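Local coordinates for periplasmic sugar-binding domain protein (Pseudomonas fluorescens Pf-5, PDB 3H75) that probably binds sugars in the periplasm, as a two-domain member of the bacterial solute-binding protein 2 family, at residues D64-N70 and I87-N93; L265-A269 and V317-L322. All coordinates share one frame. Residues are numbered along the deposited sequence.

Contact 1: D64-N70 and I87-N93; sequences DYLMLVN and IKLFIVN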
# COMPACT_ATOMS: atom_id res chain seq x y z
N ASP A 64 14.44 15.32 13.55
CA ASP A 64 13.41 15.54 14.56
C ASP A 64 12.52 14.30 14.62
O ASP A 64 12.12 13.87 15.70
CB ASP A 64 12.56 16.76 14.21
CG ASP A 64 13.34 18.06 14.27
OD1 ASP A 64 14.06 18.26 15.27
OD2 ASP A 64 13.22 18.88 13.34
N TYR A 65 12.24 13.74 13.45
CA TYR A 65 11.38 12.56 13.33
C TYR A 65 12.03 11.45 12.51
O TYR A 65 12.77 11.71 11.56
CB TYR A 65 10.06 12.93 12.64
CG TYR A 65 9.25 13.97 13.36
CD1 TYR A 65 8.31 13.61 14.32
CD2 TYR A 65 9.43 15.33 13.09
CE1 TYR A 65 7.56 14.58 15.00
CE2 TYR A 65 8.70 16.30 13.76
CZ TYR A 65 7.77 15.92 14.71
OH TYR A 65 7.06 16.88 15.39
N LEU A 66 11.72 10.21 12.89
CA LEU A 66 12.19 9.02 12.20
C LEU A 66 10.90 8.28 11.84
O LEU A 66 10.12 7.90 12.72
CB LEU A 66 13.04 8.15 13.13
CG LEU A 66 14.10 7.18 12.58
CD1 LEU A 66 13.97 5.84 13.31
CD2 LEU A 66 13.97 6.99 11.08
N MSE A 67 10.65 8.12 10.54
CA MSE A 67 9.45 7.43 10.07
C MSE A 67 9.83 6.07 9.52
O MSE A 67 10.82 5.93 8.81
CB MSE A 67 8.77 8.25 8.98
CG MSE A 67 7.38 7.75 8.62
SE MSE A 67 6.65 8.83 7.19
CE MSE A 67 6.97 10.58 7.87
N LEU A 68 9.06 5.05 9.86
CA LEU A 68 9.35 3.70 9.39
C LEU A 68 8.08 2.89 9.23
O LEU A 68 7.06 3.18 9.85
CB LEU A 68 10.28 2.98 10.37
CG LEU A 68 9.75 2.85 11.81
CD1 LEU A 68 10.22 1.53 12.42
CD2 LEU A 68 10.22 4.03 12.64
N VAL A 69 8.16 1.87 8.38
CA VAL A 69 7.02 0.99 8.14
C VAL A 69 7.03 -0.09 9.22
O VAL A 69 8.09 -0.57 9.61
CB VAL A 69 7.12 0.33 6.76
CG1 VAL A 69 5.97 -0.63 6.55
CG2 VAL A 69 7.12 1.41 5.67
N ASN A 70 5.86 -0.46 9.70
CA ASN A 70 5.79 -1.46 10.75
C ASN A 70 5.98 -2.88 10.21
O ASN A 70 5.55 -3.21 9.10
CB ASN A 70 4.45 -1.37 11.49
CG ASN A 70 4.52 -1.92 12.89
OD1 ASN A 70 5.59 -2.33 13.36
ND2 ASN A 70 3.39 -1.93 13.59
N ILE A 87 14.69 11.41 19.41
CA ILE A 87 14.02 11.43 18.12
C ILE A 87 12.60 10.92 18.27
O ILE A 87 12.36 9.91 18.93
CB ILE A 87 14.74 10.53 17.10
CG1 ILE A 87 16.20 10.98 16.94
CG2 ILE A 87 14.03 10.59 15.75
CD1 ILE A 87 17.01 10.11 16.01
N LYS A 88 11.66 11.63 17.66
CA LYS A 88 10.25 11.24 17.70
C LYS A 88 10.04 10.21 16.60
O LYS A 88 10.53 10.38 15.49
CB LYS A 88 9.36 12.45 17.48
CG LYS A 88 9.40 13.48 18.61
CD LYS A 88 8.54 14.69 18.28
CE LYS A 88 8.50 15.68 19.44
NZ LYS A 88 7.59 16.82 19.14
N LEU A 89 9.32 9.13 16.92
CA LEU A 89 9.07 8.08 15.94
C LEU A 89 7.66 8.09 15.39
O LEU A 89 6.71 8.42 16.10
CB LEU A 89 9.32 6.71 16.55
CG LEU A 89 10.70 6.40 17.14
CD1 LEU A 89 10.70 4.97 17.66
CD2 LEU A 89 11.77 6.59 16.10
N PHE A 90 7.53 7.72 14.13
CA PHE A 90 6.23 7.64 13.49
C PHE A 90 6.19 6.34 12.70
O PHE A 90 6.97 6.13 11.78
CB PHE A 90 6.00 8.83 12.56
CG PHE A 90 4.55 9.11 12.30
CD1 PHE A 90 3.71 9.44 13.35
CD2 PHE A 90 4.03 9.03 11.01
CE1 PHE A 90 2.35 9.69 13.13
CE2 PHE A 90 2.68 9.27 10.78
CZ PHE A 90 1.84 9.60 11.84
N ILE A 91 5.28 5.45 13.11
CA ILE A 91 5.11 4.13 12.49
C ILE A 91 3.98 4.18 11.47
O ILE A 91 2.86 4.57 11.80
CB ILE A 91 4.76 3.08 13.57
CG1 ILE A 91 5.80 3.13 14.70
CG2 ILE A 91 4.68 1.70 12.95
CD1 ILE A 91 7.21 2.85 14.25
N VAL A 92 4.25 3.76 10.24
CA VAL A 92 3.22 3.82 9.22
C VAL A 92 2.84 2.52 8.53
O VAL A 92 3.53 1.50 8.65
CB VAL A 92 3.59 4.84 8.12
CG1 VAL A 92 3.75 6.22 8.74
CG2 VAL A 92 4.88 4.41 7.42
N ASN A 93 1.72 2.61 7.81
CA ASN A 93 1.14 1.53 7.00
C ASN A 93 0.40 0.41 7.73
O ASN A 93 -0.60 -0.09 7.22
CB ASN A 93 2.21 0.96 6.07
CG ASN A 93 2.60 1.95 4.97
OD1 ASN A 93 2.21 3.12 5.00
ND2 ASN A 93 3.37 1.48 4.00
O HOH W 1 9.09 18.18 16.80
O HOH W 2 3.39 -1.82 7.99
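A beta-alpha-beta unit shows how parallel strands are stitched through their backbones. I87, before the strand, packs CG2 against L66 CB (3.7 Å). Pairing starts at K88: K88, F90 and V92, on the face of Y65, M67 and V69, each hydrogen-bond to both residues flanking their partner. K88 N donates to D64 O (3.0 Å) and K88 O accepts from L66 N (2.9 Å); K88 CD lies 3.4 Å from Y65 CE1, and a water joins K88 NZ, salt-bridged to D276, to Y65 OH, hydrogen-bonded to D276. L89, on the face of L66 and L68 like I91, sets CD2 3.6 Å from L66 CB. F90 N donates to L66 O and F90 O accepts from L68 N (both 3.0 Å). I91 CD1 reaches L68 CG (3.5 Å); V92 N donates to L68 O (2.9 Å) and V92 O accepts from N70 N (3.2 Å). Helix 74-82, the connection, covers the L66 and L68 face, helices 17-33 and 265-277 the opposite one; strands 5-10 and 115-119 flank the pair.

Contact 2: L265-A269 and V317-L322; sequences LGGWA and VDFRGL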
# COMPACT_ATOMS: atom_id res chain seq x y z
N LEU A 265 -0.11 7.75 1.55
CA LEU A 265 0.03 7.78 3.01
C LEU A 265 1.23 8.56 3.54
O LEU A 265 1.09 9.30 4.52
CB LEU A 265 0.05 6.36 3.57
CG LEU A 265 -0.34 6.27 5.06
CD1 LEU A 265 -0.95 4.91 5.35
CD2 LEU A 265 0.87 6.53 5.92
N GLY A 266 2.38 8.41 2.90
CA GLY A 266 3.56 9.13 3.35
C GLY A 266 3.38 10.63 3.33
O GLY A 266 3.86 11.33 4.24
N GLY A 267 2.70 11.14 2.31
CA GLY A 267 2.46 12.57 2.21
C GLY A 267 1.59 13.07 3.34
O GLY A 267 1.85 14.12 3.95
N TRP A 268 0.52 12.33 3.63
CA TRP A 268 -0.39 12.71 4.71
C TRP A 268 0.37 12.66 6.03
O TRP A 268 0.14 13.47 6.92
CB TRP A 268 -1.57 11.74 4.77
CG TRP A 268 -2.28 11.51 3.47
CD1 TRP A 268 -2.89 10.35 3.08
CD2 TRP A 268 -2.50 12.46 2.41
NE1 TRP A 268 -3.47 10.52 1.84
CE2 TRP A 268 -3.24 11.79 1.41
CE3 TRP A 268 -2.13 13.80 2.21
CZ2 TRP A 268 -3.63 12.42 0.22
CZ3 TRP A 268 -2.52 14.42 1.02
CH2 TRP A 268 -3.26 13.73 0.04
N ALA A 269 1.26 11.68 6.15
CA ALA A 269 2.06 11.53 7.37
C ALA A 269 2.90 12.78 7.60
O ALA A 269 3.04 13.24 8.74
CB ALA A 269 2.97 10.30 7.26
N VAL A 317 -1.27 18.74 -5.32
CA VAL A 317 -1.85 18.71 -3.98
C VAL A 317 -1.37 19.88 -3.14
O VAL A 317 -0.17 20.16 -3.07
CB VAL A 317 -1.49 17.40 -3.26
CG1 VAL A 317 -2.12 17.37 -1.88
CG2 VAL A 317 -1.97 16.21 -4.08
N ASP A 318 -2.31 20.58 -2.51
CA ASP A 318 -1.96 21.71 -1.66
C ASP A 318 -1.79 21.21 -0.24
O ASP A 318 -2.70 21.31 0.58
CB ASP A 318 -3.06 22.78 -1.73
CG ASP A 318 -2.82 23.92 -0.77
OD1 ASP A 318 -1.64 24.29 -0.58
OD2 ASP A 318 -3.81 24.45 -0.21
N PHE A 319 -0.61 20.68 0.05
CA PHE A 319 -0.30 20.14 1.37
C PHE A 319 -0.37 21.19 2.47
O PHE A 319 -0.99 20.96 3.51
CB PHE A 319 1.08 19.49 1.34
CG PHE A 319 1.15 18.26 0.48
CD1 PHE A 319 0.63 17.05 0.92
CD2 PHE A 319 1.72 18.32 -0.79
CE1 PHE A 319 0.69 15.91 0.11
CE2 PHE A 319 1.78 17.19 -1.60
CZ PHE A 319 1.27 15.98 -1.15
N ARG A 320 0.26 22.34 2.26
CA ARG A 320 0.23 23.39 3.28
C ARG A 320 -1.22 23.71 3.62
O ARG A 320 -1.54 24.03 4.76
CB ARG A 320 0.95 24.64 2.78
CG ARG A 320 1.13 25.71 3.85
CD ARG A 320 1.98 26.87 3.35
NE ARG A 320 3.36 26.47 3.09
CZ ARG A 320 4.22 26.09 4.02
NH1 ARG A 320 3.86 26.05 5.30
NH2 ARG A 320 5.46 25.74 3.68
N GLY A 321 -2.09 23.60 2.62
CA GLY A 321 -3.50 23.87 2.84
C GLY A 321 -4.18 22.83 3.70
O GLY A 321 -5.25 23.08 4.27
N LEU A 322 -3.57 21.65 3.81
CA LEU A 322 -4.13 20.58 4.63
C LEU A 322 -3.74 20.75 6.09
O LEU A 322 -4.34 20.14 6.97
CB LEU A 322 -3.65 19.22 4.12
CG LEU A 322 -4.12 18.84 2.72
CD1 LEU A 322 -3.51 17.51 2.32
CD2 LEU A 322 -5.64 18.74 2.70
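Large side chains can bridge backbones that stand well apart, here chiefly W268, met by F319. The nearest CA atoms, those of G267 and F319, are 8.1 Å from each other, and no hydrogen bond spans the gap. The CA-to-CB bond of W268 points away from 317-322, yet the six-membered end of the indole swings back, and its corner CZ3 becomes the bump. Three side chains line the hollow that takes it: L322 CD1 approaches CZ3 to 3.5 Å, F319 CE1 to 3.7 Å, and V317 CG1 lies at the indole edge, 4.2 Å from CZ3. The six-membered ring of W268 and the ring of F319 meet obliquely, planes at 49° and centroids 5.9 Å apart.

This is the N-terminal alpha/beta domain of a two-domain periplasmic-binding-protein fold, with the chain's C-terminal region packed on the outer side of helix 265-277. An inverse gamma turn centred on D318 leads into the short, weakly bonded helical turn at 319-322.

F319 is also a bump. Its CE1 comes within 4.3 Å of G267 CA; an ideal CB there would sit only 3.3 Å from that carbon, so the ring occupies a dent made by the glycine. F335 stacks on W268, and F25 of helix 17-33 meets both W268 and F319 edge-to-face.

Contacts 1 and 2 illustrate successive layers of one alpha/beta domain, their centres about 16 Å apart. Along the chain they come in series: 64-70 and 87-93 have paired before 265-269 begins, and the second domain's sheet is largely built from the sequence between them. Helix 265-277, which carries 265-269, lies between the two contacts. A269 CB touches F90 CE2 (3.7 Å) and M67 SE (4.0 Å), and L265 CD2 touches V92 CB (3.9 Å), so one side of this helix packs on the parallel sheet while W268 reaches from it to 317-322. Late segments of the chain thus return to complete the domain begun at the N terminus, consistent with the interwoven two-domain architecture of periplasmic sugar-binding proteins.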